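Local coordinates for Emp47p (form2) (Saccharomyces cerevisiae, PDB 2A6Z), which acts as a calcium-independent, carbohydrate-binding cargo receptor involved in the secretion of glycoproteins, at residues S33-G37 and R38-T42; F57-K60 and D61-M65; S5-S9 and D10-P14. All coordinates share one frame; numbering follows the deposited sequence. Where two conformers were deposited one is given.

Contact 1: S33-G37 and R38-T42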
# COMPACT_ATOMS: atom_id res chain seq x y z
N SER A 33 14.58 2.03 -4.62
CA SER A 33 15.44 3.08 -5.20
C SER A 33 14.63 3.91 -6.20
O SER A 33 13.79 3.39 -6.92
CB SER A 33 16.58 2.40 -5.90
OG SER A 33 16.36 1.96 -7.21
N LEU A 34 14.95 5.21 -6.21
CA LEU A 34 14.41 6.07 -7.27
C LEU A 34 15.15 5.81 -8.58
O LEU A 34 16.39 5.84 -8.61
CB LEU A 34 14.53 7.53 -6.85
CG LEU A 34 14.10 8.59 -7.87
CD1 LEU A 34 12.61 8.47 -8.16
CD2 LEU A 34 14.45 9.97 -7.36
N GLU A 35 14.44 5.51 -9.61
CA GLU A 35 14.92 5.27 -10.95
C GLU A 35 14.14 6.26 -11.82
O GLU A 35 13.45 7.16 -11.24
CB GLU A 35 14.75 3.81 -11.36
CG GLU A 35 15.40 2.82 -10.40
CD GLU A 35 16.89 3.13 -10.21
OE1 GLU A 35 17.39 3.96 -11.02
OE2 GLU A 35 17.53 2.58 -9.28
N GLU A 36 14.25 6.26 -13.12
CA GLU A 36 13.69 7.21 -14.01
C GLU A 36 12.17 7.30 -13.87
O GLU A 36 11.35 6.56 -14.39
CB GLU A 36 13.92 7.02 -15.51
CG GLU A 36 13.31 8.13 -16.36
CD GLU A 36 13.39 9.57 -15.91
OE1 GLU A 36 13.73 9.90 -14.75
OE2 GLU A 36 13.05 10.45 -16.74
N GLY A 37 11.77 8.33 -13.13
CA GLY A 37 10.35 8.59 -12.99
C GLY A 37 9.59 7.74 -12.02
O GLY A 37 8.35 7.87 -11.99
N ARG A 38 10.23 6.91 -11.22
CA ARG A 38 9.44 6.06 -10.33
C ARG A 38 10.35 5.49 -9.27
O ARG A 38 11.57 5.36 -9.46
CB ARG A 38 8.81 4.90 -11.13
CG ARG A 38 9.88 3.98 -11.72
CD ARG A 38 9.69 3.68 -13.17
NE ARG A 38 10.58 2.63 -13.62
CZ ARG A 38 11.85 2.65 -13.96
NH1 ARG A 38 12.55 3.77 -13.91
NH2 ARG A 38 12.46 1.54 -14.35
N ILE A 39 9.78 5.09 -8.12
CA ILE A 39 10.51 4.35 -7.11
C ILE A 39 10.26 2.87 -7.33
O ILE A 39 9.11 2.40 -7.33
CB ILE A 39 10.20 4.82 -5.68
CG1 ILE A 39 10.76 6.23 -5.46
CG2 ILE A 39 10.69 3.81 -4.63
CD1 ILE A 39 10.29 6.90 -4.17
N VAL A 40 11.35 2.14 -7.55
CA VAL A 40 11.29 0.70 -7.77
C VAL A 40 11.50 0.00 -6.45
O VAL A 40 12.54 0.18 -5.83
CB VAL A 40 12.36 0.28 -8.78
CG1 VAL A 40 12.33 -1.22 -8.96
CG2 VAL A 40 12.15 0.98 -10.12
N LEU A 41 10.51 -0.80 -6.03
CA LEU A 41 10.60 -1.48 -4.77
C LEU A 41 11.37 -2.79 -4.89
O LEU A 41 12.04 -3.20 -3.95
CB LEU A 41 9.19 -1.74 -4.21
CG LEU A 41 8.40 -0.45 -3.91
CD1 LEU A 41 6.98 -0.83 -3.49
CD2 LEU A 41 9.06 0.39 -2.86
N THR A 42 11.16 -3.49 -6.03
CA THR A 42 11.80 -4.83 -6.19
C THR A 42 12.59 -4.87 -7.44
O THR A 42 12.15 -5.31 -8.48
CB THR A 42 10.67 -5.91 -6.14
OG1 THR A 42 9.65 -5.71 -7.15
CG2 THR A 42 10.05 -5.97 -4.76
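Backbone hydrogen bonds fasten Ser33 to Val40 and Glu35 to Arg38, side by side. In the first pair, Ser33 N gives to Val40 O at 3.0 Å and Val40 N to Ser33 O at 2.8 Å. Closer to the turn, Glu35 N lies 2.9 Å from Arg38 O, while the return bond from Arg38 N to Glu35 O stretches to 3.2 Å. Between these pairs sits Leu34 opposite Ile39, a non-hydrogen-bonded antiparallel pair.

Together they make a tight two-residue beta hairpin, closed by a type II turn from Glu35 to Arg38. Glycine suits the third position of that turn: the backbone of Gly37 takes a positive phi of 79°, where a CB would be jammed against the preceding carbonyl oxygen. Strand 33-35 is the outermost of its sheet in this beta sandwich, and strand 38-40 pairs on its far side with strand 210-220.

Apolar contacts divide between the two faces. On one, Leu34 CD1 rests 4.0 Å from Ile39 CG1; Leu34 also packs on Val22 and Ile39 on Leu16, surroundings that suit aliphatic side chains. On the other, the methylene Glu35 CG touches Val40 CG2 at 3.7 Å, the two side chains meeting obliquely.

Across the hairpin, the polar side-chain contact is made by Arg38. Its CG lies between the backbone N and the carbonyl carbon (chi1 64°), and a bend at chi2 carries the long chain back over the turn. There NH1 gives a bent hydrogen bond (142°) to Glu36 O at 3.1 Å, approaching from above the carbonyl plane. Val40 CG2 lies over one guanidinium face, near its rim, while NE forms a salt bridge with Glu212.

Contact 2: F57-K60 and D61-M65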
# COMPACT_ATOMS: atom_id res chain seq x y z
N PHE A 57 1.01 10.52 10.83
CA PHE A 57 -0.22 11.22 10.53
C PHE A 57 -1.14 11.06 11.73
O PHE A 57 -1.47 9.93 12.13
CB PHE A 57 -0.84 10.65 9.25
CG PHE A 57 -2.30 11.05 9.05
CD1 PHE A 57 -2.70 12.33 8.78
CD2 PHE A 57 -3.31 10.08 9.20
CE1 PHE A 57 -4.06 12.64 8.63
CE2 PHE A 57 -4.64 10.35 9.01
CZ PHE A 57 -5.02 11.64 8.76
N ASP A 58 -1.57 12.19 12.30
CA ASP A 58 -2.45 12.16 13.44
C ASP A 58 -3.89 12.06 12.96
O ASP A 58 -4.48 13.01 12.41
CB ASP A 58 -2.27 13.47 14.21
CG ASP A 58 -3.02 13.53 15.51
OD1 ASP A 58 -3.17 14.67 15.95
OD2 ASP A 58 -3.42 12.47 16.04
N LEU A 59 -4.53 10.89 13.16
CA LEU A 59 -5.87 10.64 12.62
C LEU A 59 -6.91 11.32 13.51
O LEU A 59 -7.20 10.87 14.63
CB LEU A 59 -6.12 9.15 12.50
CG LEU A 59 -7.56 8.81 12.06
CD1 LEU A 59 -7.86 9.31 10.65
CD2 LEU A 59 -7.81 7.31 12.17
N LYS A 60 -7.57 12.34 12.98
CA LYS A 60 -8.63 13.07 13.67
C LYS A 60 -9.89 13.25 12.82
O LYS A 60 -10.95 13.56 13.39
CB LYS A 60 -8.14 14.46 14.10
CG LYS A 60 -6.94 14.41 15.06
CD LYS A 60 -7.38 13.92 16.43
CE LYS A 60 -6.25 14.03 17.42
NZ LYS A 60 -6.37 13.03 18.50
N ASP A 61 -9.77 13.11 11.50
CA ASP A 61 -10.84 13.45 10.59
C ASP A 61 -10.67 12.62 9.29
O ASP A 61 -9.65 11.95 9.12
CB ASP A 61 -10.79 14.95 10.24
CG ASP A 61 -11.11 15.92 11.37
OD1 ASP A 61 -10.21 16.54 11.98
OD2 ASP A 61 -12.32 15.99 11.64
N SER A 62 -11.66 12.72 8.44
CA SER A 62 -11.69 11.94 7.20
C SER A 62 -10.48 12.20 6.35
O SER A 62 -9.88 13.29 6.34
CB SER A 62 -12.96 12.32 6.44
OG SER A 62 -14.08 12.07 7.27
N PHE A 63 -10.13 11.18 5.52
CA PHE A 63 -8.96 11.35 4.65
C PHE A 63 -9.10 10.41 3.45
O PHE A 63 -9.88 9.49 3.43
CB PHE A 63 -7.65 11.03 5.42
CG PHE A 63 -7.46 9.59 5.81
CD1 PHE A 63 -6.76 8.72 4.96
CD2 PHE A 63 -7.99 9.11 6.98
CE1 PHE A 63 -6.63 7.41 5.29
CE2 PHE A 63 -7.85 7.75 7.32
CZ PHE A 63 -7.19 6.90 6.47
N THR A 64 -8.21 10.70 2.47
CA THR A 64 -8.08 9.92 1.26
C THR A 64 -6.58 9.67 1.03
O THR A 64 -5.75 10.60 1.18
CB THR A 64 -8.58 10.68 0.06
OG1 THR A 64 -9.96 11.01 0.26
CG2 THR A 64 -8.49 9.90 -1.23
N MET A 65 -6.23 8.45 0.63
CA MET A 65 -4.91 8.10 0.15
C MET A 65 -5.04 7.52 -1.25
O MET A 65 -5.77 6.53 -1.42
CB MET A 65 -4.26 7.09 1.04
CG MET A 65 -4.01 7.30 2.50
SD MET A 65 -3.45 6.01 3.66
CE MET A 65 -4.78 4.82 3.45
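Phe63 turns its ring back over the loop to meet Phe57 and Leu59. From CB the ring carbon CG falls between the backbone N and the carbonyl carbon (chi1 69°), a crowded position that swings the ring to these two side chains. CD2 lies 4.1 Å from Phe57 CE2, which stands over one face of the Phe63 ring, offset to its rim; the rings form an edge-to-face pair, Phe57 supplying the edge, with planes at 63°. The methyl Leu59 CD1 sits equally close to CD2 and CE2, at 3.7 Å from each, the two side chains crossing at about a right angle. The same methyl lies 3.5 Å from Asp61 O, which is in the Phe63 ring plane at its edge. On the CE1 side Met65 CE also lies at the edge, less certainly, because Met65 has two conformers. Aromatic and leucine side chains suit this buried junction, where the loop closes the interior between the sheets.

The loop carries the chain of the beta sandwich from strand 48-58 in one sheet to strand 63-72 in the other. Phe63 stacks on Phe86 of strand 81-88 and meets Phe218 of strand 210-220, whose ring Phe57 also joins edge-to-face.

Contact 3: S5-S9 and D10-P14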
# COMPACT_ATOMS: atom_id res chain seq x y z
N SER A 5 -7.54 21.51 -3.62
CA SER A 5 -7.59 22.39 -2.44
C SER A 5 -7.51 21.59 -1.13
O SER A 5 -7.30 22.17 -0.06
CB SER A 5 -8.84 23.26 -2.57
OG SER A 5 -10.00 22.43 -2.34
N LYS A 6 -7.73 20.29 -1.20
CA LYS A 6 -7.70 19.44 -0.01
C LYS A 6 -6.45 18.57 0.12
O LYS A 6 -6.27 17.79 1.04
CB LYS A 6 -8.96 18.52 -0.01
CG LYS A 6 -10.27 19.32 0.09
CD LYS A 6 -11.49 18.46 0.29
CE LYS A 6 -11.93 17.67 -0.93
NZ LYS A 6 -13.03 16.70 -0.61
N LEU A 7 -5.54 18.74 -0.85
CA LEU A 7 -4.32 17.98 -0.86
C LEU A 7 -3.45 18.34 0.32
O LEU A 7 -3.32 19.52 0.67
CB LEU A 7 -3.58 18.30 -2.15
CG LEU A 7 -2.28 17.53 -2.45
CD1 LEU A 7 -2.57 16.09 -2.80
CD2 LEU A 7 -1.51 18.19 -3.60
N SER A 8 -2.88 17.32 0.95
CA SER A 8 -1.94 17.50 2.03
C SER A 8 -0.54 17.23 1.53
O SER A 8 -0.15 16.04 1.41
CB SER A 8 -2.24 16.52 3.19
OG SER A 8 -1.15 16.60 4.10
N SER A 9 0.21 18.28 1.25
CA SER A 9 1.55 18.08 0.71
C SER A 9 2.41 17.31 1.67
O SER A 9 3.26 16.54 1.20
CB SER A 9 2.07 19.51 0.49
OG SER A 9 3.42 19.41 0.19
N ASP A 10 2.24 17.52 2.96
CA ASP A 10 3.11 16.89 3.93
C ASP A 10 3.06 15.38 3.88
O ASP A 10 4.05 14.70 4.24
CB ASP A 10 2.71 17.32 5.37
CG ASP A 10 3.03 18.80 5.59
OD1 ASP A 10 3.79 19.42 4.83
OD2 ASP A 10 2.46 19.29 6.56
N TYR A 11 1.92 14.81 3.44
CA TYR A 11 1.74 13.35 3.42
C TYR A 11 1.65 12.80 2.02
O TYR A 11 1.19 11.68 1.82
CB TYR A 11 0.52 12.98 4.29
CG TYR A 11 0.77 13.33 5.73
CD1 TYR A 11 1.62 12.62 6.54
CD2 TYR A 11 0.20 14.46 6.30
CE1 TYR A 11 1.87 12.93 7.83
CE2 TYR A 11 0.44 14.80 7.63
CZ TYR A 11 1.27 14.04 8.40
OH TYR A 11 1.54 14.37 9.72
N SER A 12 2.06 13.57 1.01
CA SER A 12 2.01 13.20 -0.37
C SER A 12 3.40 12.97 -0.95
O SER A 12 4.40 13.43 -0.44
CB SER A 12 1.24 14.22 -1.24
OG SER A 12 -0.10 14.34 -0.80
N LEU A 13 3.40 12.23 -2.05
CA LEU A 13 4.57 11.90 -2.87
C LEU A 13 4.26 12.43 -4.26
O LEU A 13 3.60 11.73 -5.09
CB LEU A 13 4.79 10.39 -2.91
CG LEU A 13 5.99 9.93 -3.70
CD1 LEU A 13 7.28 10.24 -2.99
CD2 LEU A 13 5.82 8.42 -3.97
N PRO A 14 4.61 13.66 -4.59
CA PRO A 14 4.30 14.22 -5.91
C PRO A 14 4.87 13.32 -7.01
O PRO A 14 5.89 12.67 -6.83
CB PRO A 14 5.05 15.55 -5.88
CG PRO A 14 5.13 15.94 -4.43
CD PRO A 14 5.38 14.60 -3.72
O HOH W 1 5.02 19.27 2.33
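Asp10 and Ser9, neighbours in the chain, share a water molecule: it gives a hydrogen bond to Asp10 OD1 at 2.8 Å and is also bonded to Ser9 OG at 2.7 Å. Short polar side chains suit this exposed corner. Beyond it, Asp10 O accepts from the side-chain ND2 of Asn25.

At Tyr11 the chain turns back on itself. Its backbone N gives to Ser8 O at 3.1 Å, closing the first of two overlapping beta turns. The ring leaves with CG anti to the carbonyl carbon (chi1 -64°), which sets CD2 beside Ser8 OG, 3.4 Å away, with the hydroxyl at the ring edge and near its plane. Farther out, Tyr11 OH is bound to Gly56 O on strand 48-58, so the aromatic shaft ties this loop to the sandwich.

Ser12 follows, buried. Its N gives to Ser9 O at 3.2 Å, closing the second turn, while its hydroxyl gives to Ser8 O at 2.8 Å. Serine is apt here, since OG can also accept from the backbone N of Phe218. The methyl Leu7 CD1 lies against this hydroxyl at 3.6 Å. Asn25 ND2 and Trp26 NE1 both bond to Ser12 O.

Ser8 O is therefore gripped by two donors, Tyr11 N and Ser12 OG, which arrive from opposite faces of its plane and so fix the orientation of the carbonyl. A buried serine hydroxyl thus helps to satisfy this oxygen where no strand pairing within residues 5-14 does so.

Contact 2 is the buried one, made of aromatic and aliphatic groups at a crossing between the two sheets; contact 1 is partly buried at a sheet edge, and contact 3 lies on the surface, held mainly by hydrogen bonds. Contact 1 relies on regular strand pairing, whereas contact 3 uses two overlapping beta turns in a loop and a water. Contacts 2 and 3 touch, Tyr11 OH lying 3.7 Å from Phe57 CA, and both use Phe218 of strand 210-220, one through its ring, the other through its backbone N. Contact 1 sits about 27 Å from contact 2, centre to centre, yet its strand 38-40 pairs with that same strand 210-220.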